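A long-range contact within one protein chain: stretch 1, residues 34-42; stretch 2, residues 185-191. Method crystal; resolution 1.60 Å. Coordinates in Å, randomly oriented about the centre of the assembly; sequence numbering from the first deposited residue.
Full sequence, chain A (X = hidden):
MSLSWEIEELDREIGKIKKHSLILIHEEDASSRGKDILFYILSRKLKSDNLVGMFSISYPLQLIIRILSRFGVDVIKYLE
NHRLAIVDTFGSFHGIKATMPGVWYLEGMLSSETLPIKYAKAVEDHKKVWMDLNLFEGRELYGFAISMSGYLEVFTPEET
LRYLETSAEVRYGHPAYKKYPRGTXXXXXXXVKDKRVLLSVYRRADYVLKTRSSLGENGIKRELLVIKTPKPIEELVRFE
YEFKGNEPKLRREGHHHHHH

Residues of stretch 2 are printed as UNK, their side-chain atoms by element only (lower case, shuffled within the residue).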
ATOM      1  N   GLY A  34      -7.275   5.360  -9.547  1.00 18.45           N
ATOM      2  CA  GLY A  34      -6.565   5.671  -8.304  1.00 19.34           C
ATOM      3  C   GLY A  34      -5.463   4.665  -7.998  1.00 19.30           C
ATOM      4  O   GLY A  34      -4.444   4.995  -7.407  1.00 19.34           O
ATOM      5  N   LYS A  35      -5.667   3.427  -8.412  1.00 19.24           N
ATOM      6  CA  LYS A  35      -4.648   2.392  -8.240  1.00 20.49           C
ATOM      7  C   LYS A  35      -3.360   2.781  -8.960  1.00 19.77           C
ATOM      8  O   LYS A  35      -2.252   2.575  -8.449  1.00 19.47           O
ATOM      9  CB  LYS A  35      -5.199   1.045  -8.743  1.00 20.81           C
ATOM     10  CG  LYS A  35      -4.233  -0.116  -8.809  1.00 23.69           C
ATOM     11  CD  LYS A  35      -4.958  -1.450  -9.024  1.00 24.18           C
ATOM     12  CE  LYS A  35      -5.974  -1.428 -10.181  1.00 27.50           C
ATOM     13  NZ  LYS A  35      -6.621  -2.766 -10.379  1.00 27.94           N
ATOM     14  N   ASP A  36      -3.503   3.375 -10.141  1.00 19.77           N
ATOM     15  CA  ASP A  36      -2.327   3.818 -10.904  1.00 20.52           C
ATOM     16  C   ASP A  36      -1.587   4.963 -10.219  1.00 19.92           C
ATOM     17  O   ASP A  36      -0.371   5.089 -10.364  1.00 20.88           O
ATOM     18  CB  ASP A  36      -2.724   4.242 -12.321  1.00 21.11           C
ATOM     19  CG  ASP A  36      -2.981   3.064 -13.239  1.00 26.76           C
ATOM     20  OD1 ASP A  36      -2.482   1.942 -12.944  1.00 30.37           O
ATOM     21  OD2 ASP A  36      -3.653   3.282 -14.282  1.00 28.96           O
ATOM     22  N   ILE A  37      -2.304   5.797  -9.457  1.00 18.93           N
ATOM     23  CA  ILE A  37      -1.644   6.857  -8.688  1.00 19.24           C
ATOM     24  C   ILE A  37      -0.762   6.193  -7.623  1.00 19.47           C
ATOM     25  O   ILE A  37       0.397   6.588  -7.420  1.00 20.14           O
ATOM     26  CB  ILE A  37      -2.646   7.844  -8.038  1.00 18.97           C
ATOM     27  CG1 ILE A  37      -3.392   8.620  -9.132  1.00 19.24           C
ATOM     28  CG2 ILE A  37      -1.918   8.807  -7.128  1.00 21.33           C
ATOM     29  CD1 ILE A  37      -4.486   9.483  -8.598  1.00 19.29           C
ATOM     30  N   LEU A  38      -1.303   5.166  -6.962  1.00 18.98           N
ATOM     31  CA  LEU A  38      -0.524   4.469  -5.942  1.00 18.46           C
ATOM     32  C   LEU A  38       0.687   3.753  -6.536  1.00 17.83           C
ATOM     33  O   LEU A  38       1.774   3.799  -5.933  1.00 17.75           O
ATOM     34  CB  LEU A  38      -1.380   3.486  -5.137  1.00 18.32           C
ATOM     35  CG  LEU A  38      -0.645   2.954  -3.900  1.00 19.77           C
ATOM     36  CD1 LEU A  38      -0.048   4.081  -3.059  1.00 19.66           C
ATOM     37  CD2 LEU A  38      -1.548   2.149  -3.037  1.00 21.71           C
ATOM     38  N   PHE A  39       0.520   3.099  -7.687  1.00 18.15           N
ATOM     39  CA  PHE A  39       1.677   2.457  -8.333  1.00 18.69           C
ATOM     40  C   PHE A  39       2.724   3.491  -8.738  1.00 18.54           C
ATOM     41  O   PHE A  39       3.922   3.242  -8.638  1.00 18.31           O
ATOM     42  CB  PHE A  39       1.253   1.579  -9.510  1.00 19.51           C
ATOM     43  CG  PHE A  39       0.858   0.184  -9.097  1.00 22.89           C
ATOM     44  CD1 PHE A  39       1.832  -0.775  -8.814  1.00 24.87           C
ATOM     45  CD2 PHE A  39      -0.480  -0.178  -9.019  1.00 26.45           C
ATOM     46  CE1 PHE A  39       1.473  -2.085  -8.438  1.00 26.41           C
ATOM     47  CE2 PHE A  39      -0.854  -1.484  -8.636  1.00 27.04           C
ATOM     48  CZ  PHE A  39       0.126  -2.435  -8.347  1.00 25.71           C
ATOM     49  N   TYR A  40       2.274   4.664  -9.162  1.00 18.26           N
ATOM     50  CA  TYR A  40       3.216   5.737  -9.445  1.00 18.95           C
ATOM     51  C   TYR A  40       4.047   6.109  -8.219  1.00 18.99           C
ATOM     52  O   TYR A  40       5.274   6.167  -8.289  1.00 18.96           O
ATOM     53  CB  TYR A  40       2.473   6.951  -9.995  1.00 19.01           C
ATOM     54  CG  TYR A  40       3.391   8.108 -10.278  1.00 20.69           C
ATOM     55  CD1 TYR A  40       4.151   8.140 -11.446  1.00 22.09           C
ATOM     56  CD2 TYR A  40       3.519   9.157  -9.357  1.00 21.06           C
ATOM     57  CE1 TYR A  40       5.010   9.198 -11.700  1.00 23.69           C
ATOM     58  CE2 TYR A  40       4.383  10.235  -9.607  1.00 22.66           C
ATOM     59  CZ  TYR A  40       5.121  10.233 -10.786  1.00 22.82           C
ATOM     60  OH  TYR A  40       5.987  11.280 -11.038  1.00 25.28           O
ATOM     61  N   ILE A  41       3.378   6.342  -7.094  1.00 18.08           N
ATOM     62  CA  ILE A  41       4.059   6.659  -5.844  1.00 18.20           C
ATOM     63  C   ILE A  41       5.063   5.566  -5.470  1.00 18.89           C
ATOM     64  O   ILE A  41       6.221   5.859  -5.147  1.00 19.31           O
ATOM     65  CB  ILE A  41       3.040   6.904  -4.717  1.00 19.15           C
ATOM     66  CG1 ILE A  41       2.210   8.155  -5.040  1.00 19.47           C
ATOM     67  CG2 ILE A  41       3.744   7.054  -3.360  1.00 18.01           C
ATOM     68  CD1 ILE A  41       1.071   8.416  -4.071  1.00 21.09           C
ATOM     69  N   LEU A  42       4.615   4.313  -5.528  1.00 17.91           N
ATOM     70  CA  LEU A  42       5.473   3.162  -5.247  1.00 19.34           C
ATOM     71  C   LEU A  42       6.723   3.165  -6.141  1.00 18.66           C
ATOM     72  O   LEU A  42       7.859   3.016  -5.652  1.00 19.30           O
ATOM     73  CB  LEU A  42       4.671   1.871  -5.480  1.00 18.70           C
ATOM     74  CG  LEU A  42       5.360   0.500  -5.455  1.00 21.81           C
ATOM     75  CD1 LEU A  42       6.181   0.338  -4.221  1.00 23.70           C
ATOM     76  CD2 LEU A  42       4.305  -0.606  -5.533  1.00 21.23           C
ATOM     77  N   UNK A 185       3.194   3.700   5.591  1.00 15.17           N
ATOM     78  CA  UNK A 185       2.438   2.636   4.927  1.00 14.57           C
ATOM     79  C   UNK A 185       1.306   3.163   4.095  1.00 14.99           C
ATOM     80  O   UNK A 185       0.615   4.088   4.507  1.00 14.89           O
ATOM     81  c   UNK A 185       3.016   0.847   6.597  1.00 16.21           C
ATOM     82  c   UNK A 185       1.900   1.666   5.980  1.00 14.61           C
ATOM     83  o   UNK A 185       3.511  -0.091   5.973  1.00 18.19           O
ATOM     84  n   UNK A 185       3.445   1.225   7.791  1.00 18.19           N
ATOM     85  N   UNK A 186       1.126   2.552   2.928  1.00 14.72           N
ATOM     86  CA  UNK A 186       0.010   2.869   2.034  1.00 15.12           C
ATOM     87  C   UNK A 186      -0.854   1.652   1.865  1.00 15.73           C
ATOM     88  O   UNK A 186      -0.367   0.588   1.512  1.00 16.76           O
ATOM     89  c   UNK A 186       3.359   5.801   1.030  1.00 17.55           C
ATOM     90  c   UNK A 186       1.398   6.968   0.274  1.00 18.97           C
ATOM     91  c   UNK A 186       2.723   6.984   0.645  1.00 18.76           C
ATOM     92  c   UNK A 186       0.523   3.291   0.661  1.00 15.62           C
ATOM     93  c   UNK A 186       0.677   5.759   0.291  1.00 17.31           C
ATOM     94  c   UNK A 186       2.633   4.585   1.026  1.00 16.34           C
ATOM     95  c   UNK A 186       1.290   4.574   0.670  1.00 16.10           C
ATOM     96  N   UNK A 187      -2.146   1.820   2.111  1.00 14.04           N
ATOM     97  CA  UNK A 187      -3.123   0.765   1.867  1.00 13.93           C
ATOM     98  C   UNK A 187      -3.952   1.164   0.664  1.00 13.92           C
ATOM     99  O   UNK A 187      -4.399   2.301   0.580  1.00 15.01           O
ATOM    100  c   UNK A 187      -3.517  -0.050   4.224  1.00 14.56           C
ATOM    101  c   UNK A 187      -3.267  -1.089   6.251  1.00 15.43           C
ATOM    102  n   UNK A 187      -2.103  -1.225   5.536  1.00 15.28           N
ATOM    103  c   UNK A 187      -3.581  -1.525   7.550  1.00 15.10           C
ATOM    104  c   UNK A 187      -2.264  -0.610   4.310  1.00 14.35           C
ATOM    105  c   UNK A 187      -5.446  -0.046   5.981  1.00 16.25           C
ATOM    106  c   UNK A 187      -5.753  -0.481   7.276  1.00 15.25           C
ATOM    107  c   UNK A 187      -4.091   0.656   3.054  1.00 13.54           C
ATOM    108  c   UNK A 187      -4.825  -1.221   8.031  1.00 15.39           C
ATOM    109  c   UNK A 187      -4.178  -0.347   5.457  1.00 15.28           C
ATOM    110  N   UNK A 188      -4.207   0.221  -0.234  1.00 13.24           N
ATOM    111  CA  UNK A 188      -5.133   0.472  -1.330  1.00 13.63           C
ATOM    112  C   UNK A 188      -6.455  -0.235  -1.030  1.00 13.83           C
ATOM    113  O   UNK A 188      -6.452  -1.389  -0.624  1.00 14.97           O
ATOM    114  c   UNK A 188      -5.393   0.132  -3.916  1.00 15.04           C
ATOM    115  c   UNK A 188      -4.540  -0.055  -2.649  1.00 13.88           C
ATOM    116  c   UNK A 188      -5.646   1.638  -4.215  1.00 15.48           C
ATOM    117  c   UNK A 188      -4.759  -0.547  -5.115  1.00 15.60           C
ATOM    118  N   UNK A 189      -7.583   0.429  -1.287  1.00 13.72           N
ATOM    119  CA  UNK A 189      -8.875  -0.258  -1.198  1.00 12.97           C
ATOM    120  C   UNK A 189      -9.625  -0.007  -2.496  1.00 13.83           C
ATOM    121  O   UNK A 189      -9.861   1.143  -2.834  1.00 14.24           O
ATOM    122  c   UNK A 189     -10.591  -2.136   2.097  1.00 15.73           C
ATOM    123  c   UNK A 189      -9.708   0.259  -0.009  1.00 14.47           C
ATOM    124  c   UNK A 189     -12.160  -0.252  -0.567  1.00 16.07           C
ATOM    125  n   UNK A 189     -13.171  -1.110  -0.138  1.00 16.53           N
ATOM    126  c   UNK A 189     -11.205  -3.152   2.843  1.00 16.27           C
ATOM    127  c   UNK A 189     -12.546  -3.507   2.616  1.00 16.47           C
ATOM    128  c   UNK A 189     -11.332  -1.486   1.104  1.00 14.29           C
ATOM    129  c   UNK A 189     -11.029  -0.458   0.150  1.00 15.04           C
ATOM    130  c   UNK A 189     -13.300  -2.893   1.641  1.00 17.46           C
ATOM    131  c   UNK A 189     -12.676  -1.884   0.880  1.00 15.38           C
ATOM    132  N   UNK A 190      -9.971  -1.085  -3.214  1.00 13.95           N
ATOM    133  CA  UNK A 190     -10.618  -0.979  -4.529  1.00 15.80           C
ATOM    134  C   UNK A 190     -12.109  -1.218  -4.393  1.00 16.85           C
ATOM    135  O   UNK A 190     -12.526  -2.308  -3.996  1.00 18.33           O
ATOM    136  c   UNK A 190      -9.983  -1.987  -5.503  1.00 15.38           C
ATOM    137  c   UNK A 190      -7.818  -2.655  -6.684  1.00 19.57           C
ATOM    138  o   UNK A 190      -8.182  -2.645  -7.881  1.00 25.04           O
ATOM    139  o   UNK A 190      -6.898  -3.369  -6.280  1.00 22.33           O
ATOM    140  c   UNK A 190      -8.490  -1.727  -5.686  1.00 16.99           C
ATOM    141  N   UNK A 191     -12.896  -0.199  -4.719  1.00 16.73           N
ATOM    142  CA  UNK A 191     -14.364  -0.328  -4.719  1.00 17.68           C
ATOM    143  C   UNK A 191     -14.977  -0.007  -3.372  1.00 18.87           C
ATOM    144  O   UNK A 191     -14.391   0.721  -2.556  1.00 18.56           O
TER

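Position 185 carries four side-chain atoms: two carbons in line, the second bonded to one oxygen and one nitrogen. The side chain is out of reach of stretch 1. That planar end is a carboxamide, so the residue is Asn185. Its polar atoms are satisfied elsewhere in the structure.

Position 186 has seven carbons, one leading into a six-membered ring with no heteroatom attached. The ring packs against Leu38 and Ile41. A bare phenyl ring without a hydroxyl identifies Phe186. Its CA-to-CB bond points toward the helix, and chi1 of -66° (m) places the ring where Phe186 CD1 lies 3.8 Å from Leu38 CD1 and Phe186 CZ lies 4.1 Å from Ile41 CG2. Both methyl groups approach the ring obliquely.

At position 187 a single carbon leads into fused five- and six-membered rings holding eight carbons and one nitrogen. The CA-to-CB bond points away from the helix, and the ring makes no contact with stretch 1. This indole makes it Trp187.

Position 188 shows four carbons, forked at the second, which pack against Lys35 and Leu38. The fork one carbon beyond CB distinguishes leucine from isoleucine, which branches at CB itself, so this is Leu188. Its CA-to-CB bond points toward the helix. Leu188 CB lies 3.7 Å from Leu38 CD2, and Leu188 CD2 lies 3.8 Å from Lys35 CG.

Position 189 repeats the nine-atom indole plus one linking carbon. Its side chain is out of reach of stretch 1, consistent with the alternation of a strand. The residue is Trp189.

Position 190 has three carbons in a chain, the third carrying two oxygens, and one oxygen meets the Lys35 amine. This is a carboxylate one carbon longer than that of aspartate, hence Glu190. Its CA-to-CB bond points toward the helix, and Glu190 OE1 accepts a hydrogen bond from Lys35 NZ at 2.9 Å, part of a salt bridge.

Position 191 has no side-chain atoms, and nothing here touches stretch 1. It is Gly191. Its phi/psi of 89/-158° would jam a CB against the carbonyl oxygen of the preceding residue, so the backbone itself calls for glycine.

The contact pairs a helix and a strand running nearly antiparallel, at 161°, with axes 9.5 Å apart at closest approach. Phe186, Leu188 and Glu190 alternate onto the helix-facing side, where they meet Lys35, Leu38 and Ile41, spaced three residues apart along one helical face. Leu38 bridges Phe186 and Leu188 through apolar packing. Lys35 serves both chemistries: its aliphatic stem packs on Leu188, while its ammonium group reaches Glu190. Together the two stretches bury 344 Å², with packed hydrocarbon leading to a salt bridge between partly exposed residues.

Stretch 2 (185-191) NFWLWEG
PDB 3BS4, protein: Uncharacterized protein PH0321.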